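Long-range contacts in NAD-dependent epimerase/dehydratase (Veillonella parvula DSM 2008, PDB 3R6D), which probably binds NAD(P) in a Rossmann-type fold and may act as an epimerase or dehydratase: residues Arg101-Val106 with Ser145-Thr150; Trp156-Pro161 with Asp177-Arg182; Ile169-Gln174 with His202-Gly207. All coordinates share one frame; numbering follows the deposited sequence.

How the contacts relate
Read from the N terminus, the chain first completes contact 1. Its two strands, 102-108 and 148-158, lie side by side, and the largely helical excursion between them carries helices 117-125 and 129-144. Strand 148-158 then runs on to its far end, where contact 2 opens at 156-161. Contact 3 opens at 169-174 before contact 2 closes at 177-182, and itself closes only at 202-207, after helix 182-193, so contacts 2 and 3 cross rather than nest. Strand 148-158 is common ground: it pairs with strands 102-108, 179-181 and 204-209. Contacts 1 and 3 also touch directly, because R203 reaches the carbonyls of S145 and L147.

Contact 1: Arg101-Val106 with Ser145-Thr150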
loop_
_atom_site.group_PDB
_atom_site.type_symbol
_atom_site.label_atom_id
_atom_site.label_comp_id
_atom_site.label_asym_id
_atom_site.label_seq_id
_atom_site.Cartn_x
_atom_site.Cartn_y
_atom_site.Cartn_z
ATOM N N ARG A 101 3.078 -12.183 9.911
ATOM C CA ARG A 101 4.066 -11.175 10.318
ATOM C C ARG A 101 4.264 -10.044 9.308
ATOM O O ARG A 101 4.432 -8.871 9.706
ATOM C CB ARG A 101 5.420 -11.848 10.585
ATOM C CG ARG A 101 5.318 -13.054 11.498
ATOM C CD ARG A 101 4.893 -12.641 12.887
ATOM N NE ARG A 101 5.904 -11.774 13.477
ATOM C CZ ARG A 101 5.643 -10.671 14.178
ATOM N NH1 ARG A 101 4.400 -10.278 14.404
ATOM N NH2 ARG A 101 6.637 -9.958 14.648
ATOM N N ARG A 102 4.248 -10.379 8.016
ATOM C CA ARG A 102 4.708 -9.419 6.974
ATOM C C ARG A 102 3.567 -8.614 6.376
ATOM O O ARG A 102 2.599 -9.202 5.852
ATOM C CB ARG A 102 5.454 -10.166 5.879
ATOM C CG ARG A 102 6.162 -9.252 4.889
ATOM C CD ARG A 102 7.483 -8.758 5.449
ATOM N NE ARG A 102 8.142 -7.860 4.479
ATOM C CZ ARG A 102 7.978 -6.532 4.388
ATOM N NH1 ARG A 102 7.253 -5.855 5.286
ATOM N NH2 ARG A 102 8.555 -5.888 3.383
ATOM N N VAL A 103 3.656 -7.286 6.487
ATOM C CA VAL A 103 2.586 -6.423 5.962
ATOM C C VAL A 103 3.214 -5.235 5.238
ATOM O O VAL A 103 4.153 -4.618 5.746
ATOM C CB VAL A 103 1.554 -6.057 7.086
ATOM C CG1 VAL A 103 2.184 -5.298 8.229
ATOM C CG2 VAL A 103 0.354 -5.342 6.503
ATOM N N ILE A 104 2.707 -4.923 4.039
ATOM C CA ILE A 104 3.095 -3.728 3.303
ATOM C C ILE A 104 1.836 -2.884 3.160
ATOM O O ILE A 104 0.823 -3.385 2.671
ATOM C CB ILE A 104 3.665 -4.100 1.907
ATOM C CG1 ILE A 104 4.942 -4.927 2.054
ATOM C CG2 ILE A 104 3.922 -2.831 1.088
ATOM C CD1 ILE A 104 5.357 -5.662 0.791
ATOM N N GLY A 105 1.888 -1.621 3.575
ATOM C CA GLY A 105 0.707 -0.771 3.562
ATOM C C GLY A 105 0.990 0.575 2.922
ATOM O O GLY A 105 2.112 1.085 3.006
ATOM N N VAL A 106 -0.034 1.168 2.313
ATOM C CA VAL A 106 0.041 2.450 1.672
ATOM C C VAL A 106 -0.504 3.557 2.550
ATOM O O VAL A 106 -1.662 3.495 2.966
ATOM C CB VAL A 106 -0.718 2.388 0.343
ATOM C CG1 VAL A 106 -0.983 3.765 -0.177
ATOM C CG2 VAL A 106 0.100 1.554 -0.667
ATOM N N SER A 145 2.402 -1.778 16.343
ATOM C CA SER A 145 2.282 -3.177 16.274
ATOM C C SER A 145 3.626 -3.811 16.333
ATOM O O SER A 145 4.673 -3.141 16.181
ATOM C CB SER A 145 1.552 -3.548 14.996
ATOM O OG SER A 145 2.448 -3.680 13.885
ATOM N N ASN A 146 3.607 -5.120 16.491
ATOM C CA ASN A 146 4.787 -5.895 16.451
ATOM C C ASN A 146 5.068 -6.510 15.072
ATOM O O ASN A 146 5.946 -7.357 14.908
ATOM C CB ASN A 146 4.566 -6.986 17.528
ATOM C CG ASN A 146 3.186 -7.760 17.342
ATOM O OD1 ASN A 146 2.768 -7.993 16.199
ATOM N ND2 ASN A 146 2.480 -8.108 18.451
ATOM N N LEU A 147 4.274 -6.087 14.063
ATOM C CA LEU A 147 4.328 -6.700 12.744
ATOM C C LEU A 147 5.591 -6.269 12.018
ATOM O O LEU A 147 6.144 -5.167 12.268
ATOM C CB LEU A 147 3.097 -6.325 11.893
ATOM C CG LEU A 147 1.773 -6.790 12.485
ATOM C CD1 LEU A 147 0.598 -6.208 11.734
ATOM C CD2 LEU A 147 1.670 -8.327 12.492
ATOM N N ASN A 148 6.047 -7.093 11.078
ATOM C CA ASN A 148 7.126 -6.707 10.215
ATOM C C ASN A 148 6.542 -5.876 9.062
ATOM O O ASN A 148 6.245 -6.398 7.971
ATOM C CB ASN A 148 7.895 -7.905 9.688
ATOM C CG ASN A 148 9.024 -7.480 8.787
ATOM O OD1 ASN A 148 9.356 -6.285 8.742
ATOM N ND2 ASN A 148 9.560 -8.399 7.995
ATOM N N TYR A 149 6.333 -4.579 9.335
ATOM C CA TYR A 149 5.655 -3.683 8.414
ATOM C C TYR A 149 6.617 -2.954 7.508
ATOM O O TYR A 149 7.759 -2.628 7.895
ATOM C CB TYR A 149 4.764 -2.678 9.176
ATOM C CG TYR A 149 5.533 -1.667 9.994
ATOM C CD1 TYR A 149 6.036 -0.517 9.390
ATOM C CD2 TYR A 149 5.733 -1.834 11.372
ATOM C CE1 TYR A 149 6.752 0.431 10.098
ATOM C CE2 TYR A 149 6.442 -0.887 12.113
ATOM C CZ TYR A 149 6.940 0.247 11.454
ATOM O OH TYR A 149 7.645 1.235 12.135
ATOM N N THR A 150 6.111 -2.628 6.316
ATOM C CA THR A 150 6.701 -1.546 5.525
ATOM C C THR A 150 5.567 -0.590 5.184
ATOM O O THR A 150 4.575 -1.013 4.553
ATOM C CB THR A 150 7.306 -2.048 4.184
ATOM O OG1 THR A 150 8.096 -3.233 4.395
ATOM C CG2 THR A 150 8.125 -0.944 3.542
#
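R102 makes most of the side-chain hydrogen bonds across this parallel strand pair. Its CB leaves the sheet on the face shared with I104, N148 and T150. CG lies anti to the backbone N (chi1 -170°), and a bend at chi2 (80°) folds the chain across the neighbouring strand. CD sits against the amide of N148, 3.3 Å from its ND2, with guanidinium and amide planes only moderately tilted. NE forms a salt bridge with E198. At the tip, NH1 bonds both N148 O and T150 OG1, each at 2.9 Å, and NH2 meets the same T150 OG1 at 2.9 Å. Both acceptors lie near the guanidinium plane, so the end-on grip fixes the group's rotation. A threonine suits the spot: its hydroxyl takes two arginine N-H groups and is also bonded to the carbonyl of F201.

Within these segments the backbone series runs from N148 N on R101 O, through V103 N on N148 O and T150 N on V103 O, to G105 N on T150 O. On the other face V103 CG1 packs 3.8 Å from Y149 CB and also touches L147. Just before the strand begins, R101, in the conformer described, curls back through bends at chi2 and chi3 so that NH2 donates to N146 O at 2.7 Å.

The pairing belongs to a beta-alpha-beta crossover of the Rossmann-type sheet. V103, L147 and Y149 pack against L142 of helix 129-144, V103 and L147 also meet L95 of helix 85-96, and strand 76-79 flanks 102-106 on its other edge.

Contact 2: Trp156-Pro161 with Asp177-Arg182; sequences WLYNDP and DAQVSR
The two segments run parallel, their short strands splayed by 35°. V180 N donates to W156 O at 3.0 Å, Y158 N returns only a weak bond to V180 O, and R182 N bonds Y158 O at 2.8 Å, almost along the C=O axis.

On one face L157 CD2 and V180 CG1 touch, 3.8 Å apart. On the opposite face S181 CB stands above the rim of the Y158 ring and Q179 meets it obliquely; Y158 OH bonds E210. R182, extended from CG to NE, sets its guanidinium face over L157 CB, 3.8 Å beneath the group's centre. NH1 meets N159 OD1 at 2.9 Å, the oxygen in the guanidinium plane but the nitrogen well above the amide plane. A long, flat arginine covers an apolar residue while serving a polar one. An alanine here, lacking the guanidinium and its bond to N159 OD1, would probably leave L157 CB less covered and the N159 side chain less firmly held.

Strand 179-181 pairs with the end of strand 148-158 in the Rossmann-type sheet and leads into helix 182-193; S181, last in the pairing, is its N-cap, OG bonded to A184 N, and V185 packs on L157 and V180.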
loop_
_atom_site.group_PDB
_atom_site.type_symbol
_atom_site.label_atom_id
_atom_site.label_comp_id
_atom_site.label_asym_id
_atom_site.label_seq_id
_atom_site.Cartn_x
_atom_site.Cartn_y
_atom_site.Cartn_z
ATOM N N TRP A 156 1.553 12.653 -4.365
ATOM C CA TRP A 156 0.276 12.744 -5.087
ATOM C C TRP A 156 0.254 11.848 -6.320
ATOM O O TRP A 156 1.182 11.888 -7.122
ATOM C CB TRP A 156 0.048 14.214 -5.476
ATOM C CG TRP A 156 -0.378 15.030 -4.264
ATOM C CD1 TRP A 156 0.431 15.707 -3.380
ATOM C CD2 TRP A 156 -1.703 15.144 -3.765
ATOM N NE1 TRP A 156 -0.327 16.261 -2.374
ATOM C CE2 TRP A 156 -1.644 15.918 -2.583
ATOM C CE3 TRP A 156 -2.948 14.667 -4.212
ATOM C CZ2 TRP A 156 -2.800 16.246 -1.849
ATOM C CZ3 TRP A 156 -4.097 15.001 -3.490
ATOM C CH2 TRP A 156 -4.020 15.795 -2.324
ATOM N N LEU A 157 -0.805 11.063 -6.461
ATOM C CA LEU A 157 -0.838 9.996 -7.464
ATOM C C LEU A 157 -1.468 10.415 -8.786
ATOM O O LEU A 157 -2.360 11.249 -8.840
ATOM C CB LEU A 157 -1.627 8.806 -6.945
ATOM C CG LEU A 157 -1.018 8.122 -5.730
ATOM C CD1 LEU A 157 -2.009 7.119 -5.101
ATOM C CD2 LEU A 157 0.282 7.384 -6.128
ATOM N N TYR A 158 -1.012 9.793 -9.867
ATOM C CA TYR A 158 -1.648 9.925 -11.159
ATOM C C TYR A 158 -1.341 8.634 -11.937
ATOM O O TYR A 158 -0.551 7.800 -11.481
ATOM C CB TYR A 158 -1.174 11.208 -11.866
ATOM C CG TYR A 158 0.266 11.201 -12.351
ATOM C CD1 TYR A 158 0.551 11.088 -13.710
ATOM C CD2 TYR A 158 1.342 11.295 -11.458
ATOM C CE1 TYR A 158 1.852 11.091 -14.176
ATOM C CE2 TYR A 158 2.661 11.296 -11.915
ATOM C CZ TYR A 158 2.912 11.216 -13.285
ATOM O OH TYR A 158 4.217 11.242 -13.754
ATOM N N ASN A 159 -1.979 8.489 -13.095
ATOM C CA ASN A 159 -1.792 7.317 -13.936
ATOM C C ASN A 159 -1.065 7.655 -15.199
ATOM O O ASN A 159 -1.482 8.554 -15.934
ATOM C CB ASN A 159 -3.142 6.689 -14.298
ATOM C CG ASN A 159 -3.881 6.190 -13.083
ATOM O OD1 ASN A 159 -3.266 5.720 -12.125
ATOM N ND2 ASN A 159 -5.196 6.272 -13.107
ATOM N N ASP A 160 -0.020 6.898 -15.506
ATOM C CA ASP A 160 0.686 7.040 -16.779
ATOM C C ASP A 160 1.578 5.822 -16.979
ATOM O O ASP A 160 2.598 5.696 -16.284
ATOM C CB ASP A 160 1.511 8.324 -16.773
ATOM C CG ASP A 160 2.154 8.598 -18.096
ATOM O OD1 ASP A 160 2.226 7.651 -18.893
ATOM O OD2 ASP A 160 2.587 9.742 -18.316
ATOM N N PRO A 161 1.201 4.924 -17.923
ATOM C CA PRO A 161 1.985 3.683 -18.120
ATOM C C PRO A 161 3.440 3.930 -18.520
ATOM O O PRO A 161 4.271 3.031 -18.363
ATOM C CB PRO A 161 1.231 2.931 -19.229
ATOM C CG PRO A 161 0.234 3.879 -19.771
ATOM C CD PRO A 161 -0.023 4.952 -18.747
ATOM N N ASP A 177 9.471 15.402 -3.871
ATOM C CA ASP A 177 8.734 15.012 -5.078
ATOM C C ASP A 177 7.237 15.246 -4.899
ATOM O O ASP A 177 6.626 14.684 -3.965
ATOM C CB ASP A 177 8.976 13.535 -5.414
ATOM C CG ASP A 177 10.411 13.223 -5.729
ATOM O OD1 ASP A 177 11.212 14.132 -6.100
ATOM O OD2 ASP A 177 10.774 12.009 -5.592
ATOM N N ALA A 178 6.638 16.014 -5.819
ATOM C CA ALA A 178 5.247 16.421 -5.722
ATOM C C ALA A 178 4.289 15.402 -6.307
ATOM O O ALA A 178 3.066 15.560 -6.155
ATOM C CB ALA A 178 5.037 17.770 -6.391
ATOM N N GLN A 179 4.811 14.350 -6.962
ATOM C CA GLN A 179 3.931 13.381 -7.608
ATOM C C GLN A 179 4.644 12.072 -7.820
ATOM O O GLN A 179 5.879 12.008 -7.766
ATOM C CB GLN A 179 3.435 13.907 -8.958
ATOM C CG GLN A 179 4.591 14.060 -9.951
ATOM C CD GLN A 179 4.204 14.840 -11.176
ATOM O OE1 GLN A 179 3.365 15.741 -11.103
ATOM N NE2 GLN A 179 4.787 14.490 -12.326
ATOM N N VAL A 180 3.856 11.030 -8.092
ATOM C CA VAL A 180 4.391 9.733 -8.488
ATOM C C VAL A 180 3.238 8.991 -9.183
ATOM O O VAL A 180 2.073 9.128 -8.806
ATOM C CB VAL A 180 4.962 8.951 -7.267
ATOM C CG1 VAL A 180 3.855 8.542 -6.315
ATOM C CG2 VAL A 180 5.745 7.716 -7.724
ATOM N N SER A 181 3.568 8.213 -10.203
ATOM C CA SER A 181 2.529 7.446 -10.889
ATOM C C SER A 181 2.168 6.178 -10.116
ATOM O O SER A 181 2.995 5.592 -9.398
ATOM C CB SER A 181 2.910 7.093 -12.320
ATOM O OG SER A 181 3.828 6.020 -12.317
ATOM N N ARG A 182 0.933 5.723 -10.295
ATOM C CA ARG A 182 0.537 4.451 -9.691
ATOM C C ARG A 182 1.379 3.302 -10.263
ATOM O O ARG A 182 1.719 2.355 -9.549
ATOM C CB ARG A 182 -0.971 4.187 -9.857
ATOM C CG ARG A 182 -1.829 5.183 -9.065
ATOM C CD ARG A 182 -3.274 4.799 -9.020
ATOM N NE ARG A 182 -4.065 5.722 -8.217
ATOM C CZ ARG A 182 -4.479 6.916 -8.636
ATOM N NH1 ARG A 182 -4.177 7.339 -9.856
ATOM N NH2 ARG A 182 -5.188 7.699 -7.811
#

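Contact 3: Ile169-Gln174 with His202-Gly207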
loop_
_atom_site.group_PDB
_atom_site.type_symbol
_atom_site.label_atom_id
_atom_site.label_comp_id
_atom_site.label_asym_id
_atom_site.label_seq_id
_atom_site.Cartn_x
_atom_site.Cartn_y
_atom_site.Cartn_z
ATOM N N ILE A 169 12.535 7.230 -0.416
ATOM C CA ILE A 169 12.931 8.333 0.458
ATOM C C ILE A 169 12.944 7.858 1.902
ATOM O O ILE A 169 11.882 7.575 2.470
ATOM C CB ILE A 169 11.976 9.553 0.308
ATOM C CG1 ILE A 169 11.842 9.987 -1.148
ATOM C CG2 ILE A 169 12.442 10.724 1.203
ATOM C CD1 ILE A 169 13.047 10.494 -1.780
ATOM N N PRO A 170 14.133 7.737 2.494
ATOM C CA PRO A 170 14.181 7.152 3.826
ATOM C C PRO A 170 13.507 8.009 4.893
ATOM O O PRO A 170 13.272 9.219 4.680
ATOM C CB PRO A 170 15.689 6.966 4.092
ATOM C CG PRO A 170 16.411 7.621 3.087
ATOM C CD PRO A 170 15.477 7.971 1.926
ATOM N N GLU A 171 13.239 7.410 6.050
ATOM C CA GLU A 171 12.682 8.131 7.168
ATOM C C GLU A 171 13.600 9.276 7.543
ATOM O O GLU A 171 14.823 9.068 7.675
ATOM C CB GLU A 171 12.582 7.190 8.379
ATOM C CG GLU A 171 11.748 6.026 8.073
ATOM C CD GLU A 171 11.363 5.236 9.294
ATOM O OE1 GLU A 171 11.103 5.796 10.382
ATOM O OE2 GLU A 171 11.300 4.015 9.153
ATOM N N GLY A 172 13.001 10.450 7.742
ATOM C CA GLY A 172 13.759 11.656 8.129
ATOM C C GLY A 172 14.351 12.448 6.966
ATOM O O GLY A 172 14.856 13.561 7.178
ATOM N N ALA A 173 14.363 11.902 5.756
ATOM C CA ALA A 173 14.903 12.629 4.609
ATOM C C ALA A 173 13.865 13.613 4.053
ATOM O O ALA A 173 12.650 13.414 4.167
ATOM C CB ALA A 173 15.321 11.668 3.559
ATOM N N GLN A 174 14.339 14.697 3.459
ATOM C CA GLN A 174 13.461 15.594 2.708
ATOM C C GLN A 174 12.740 14.812 1.649
ATOM O O GLN A 174 13.342 13.993 0.969
ATOM C CB GLN A 174 14.289 16.621 1.946
ATOM C CG GLN A 174 15.136 17.481 2.809
ATOM C CD GLN A 174 15.968 18.434 2.025
ATOM O OE1 GLN A 174 15.508 19.024 1.050
ATOM N NE2 GLN A 174 17.196 18.629 2.473
ATOM N N HIS A 202 12.249 -3.626 6.786
ATOM C CA HIS A 202 11.811 -4.282 8.002
ATOM C C HIS A 202 11.430 -3.227 9.039
ATOM O O HIS A 202 12.306 -2.587 9.627
ATOM C CB HIS A 202 12.959 -5.144 8.552
ATOM C CG HIS A 202 12.550 -6.060 9.665
ATOM N ND1 HIS A 202 12.429 -5.663 10.984
ATOM C CD2 HIS A 202 12.199 -7.367 9.640
ATOM C CE1 HIS A 202 12.013 -6.687 11.714
ATOM N NE2 HIS A 202 11.886 -7.739 10.928
ATOM N N ARG A 203 10.131 -3.056 9.283
ATOM C CA ARG A 203 9.625 -2.059 10.238
ATOM C C ARG A 203 10.167 -0.687 9.884
ATOM O O ARG A 203 10.676 0.034 10.741
ATOM C CB ARG A 203 9.920 -2.455 11.680
ATOM C CG ARG A 203 9.236 -3.760 12.039
ATOM C CD ARG A 203 9.505 -4.218 13.477
ATOM N NE ARG A 203 9.146 -3.237 14.504
ATOM C CZ ARG A 203 7.915 -3.005 14.981
ATOM N NH1 ARG A 203 6.860 -3.622 14.480
ATOM N NH2 ARG A 203 7.728 -2.108 15.961
ATOM N N THR A 204 9.956 -0.289 8.639
ATOM C CA THR A 204 10.329 1.038 8.199
ATOM C C THR A 204 9.195 1.692 7.400
ATOM O O THR A 204 8.266 1.031 6.951
ATOM C CB THR A 204 11.610 0.999 7.358
ATOM O OG1 THR A 204 11.332 0.254 6.192
ATOM C CG2 THR A 204 12.771 0.385 8.105
ATOM N N SER A 205 9.306 3.003 7.257
ATOM C CA SER A 205 8.368 3.822 6.519
ATOM C C SER A 205 9.139 4.583 5.458
ATOM O O SER A 205 9.980 5.435 5.775
ATOM C CB SER A 205 7.724 4.809 7.457
ATOM O OG SER A 205 6.847 5.619 6.694
ATOM N N ILE A 206 8.860 4.253 4.197
ATOM C CA ILE A 206 9.689 4.680 3.069
ATOM C C ILE A 206 8.817 5.511 2.120
ATOM O O ILE A 206 7.740 5.063 1.719
ATOM C CB ILE A 206 10.255 3.420 2.336
ATOM C CG1 ILE A 206 11.054 2.523 3.300
ATOM C CG2 ILE A 206 11.144 3.799 1.143
ATOM C CD1 ILE A 206 12.133 3.222 4.098
ATOM N N GLY A 207 9.285 6.704 1.740
ATOM C CA GLY A 207 8.561 7.506 0.753
ATOM C C GLY A 207 8.806 6.982 -0.658
ATOM O O GLY A 207 9.877 6.414 -0.943
#
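E171 leans back from its loop onto the edge of strand 204-207. Its CG stands beside the backbone N, anti to the carbonyl carbon, and the chain then runs extended (chi2 -167°), with CG only 3.0 Å from S205 O. This carries OE2 to S205 N, which donates to it at 2.9 Å from above the carboxylate plane; glutamate is long enough to bring a carboxylate oxygen from the exposed loop to this N-H. T204 CA and CB also lie close to this oxygen, while T204 OG1, in the crowded position between N and carbonyl carbon, turns to P200 O instead.

At the other end of the contact, I169 and G207 form an antiparallel, hydrogen-bonded pair: I169 N gives to G207 O and G207 N to I169 O, both at 2.8 Å. Strand 167-169 thereby joins strand 204-209, whose other edge pairs in parallel with strand 148-158 of the Rossmann-type sheet. E171 takes S205 N where the short strand has already ended. P170 opens a type II turn closed by A173 N to P170 O at 3.1 Å; G172 sits at its third position with phi 86°, where a CB would jam against the preceding carbonyl.

Glycine also suits position 207, since a CB would crowd I169 CB. I169 keeps CB and CG1 beside G207 O while CD1 leads away, and I206 CG2 lies 4.0 Å from I169 N.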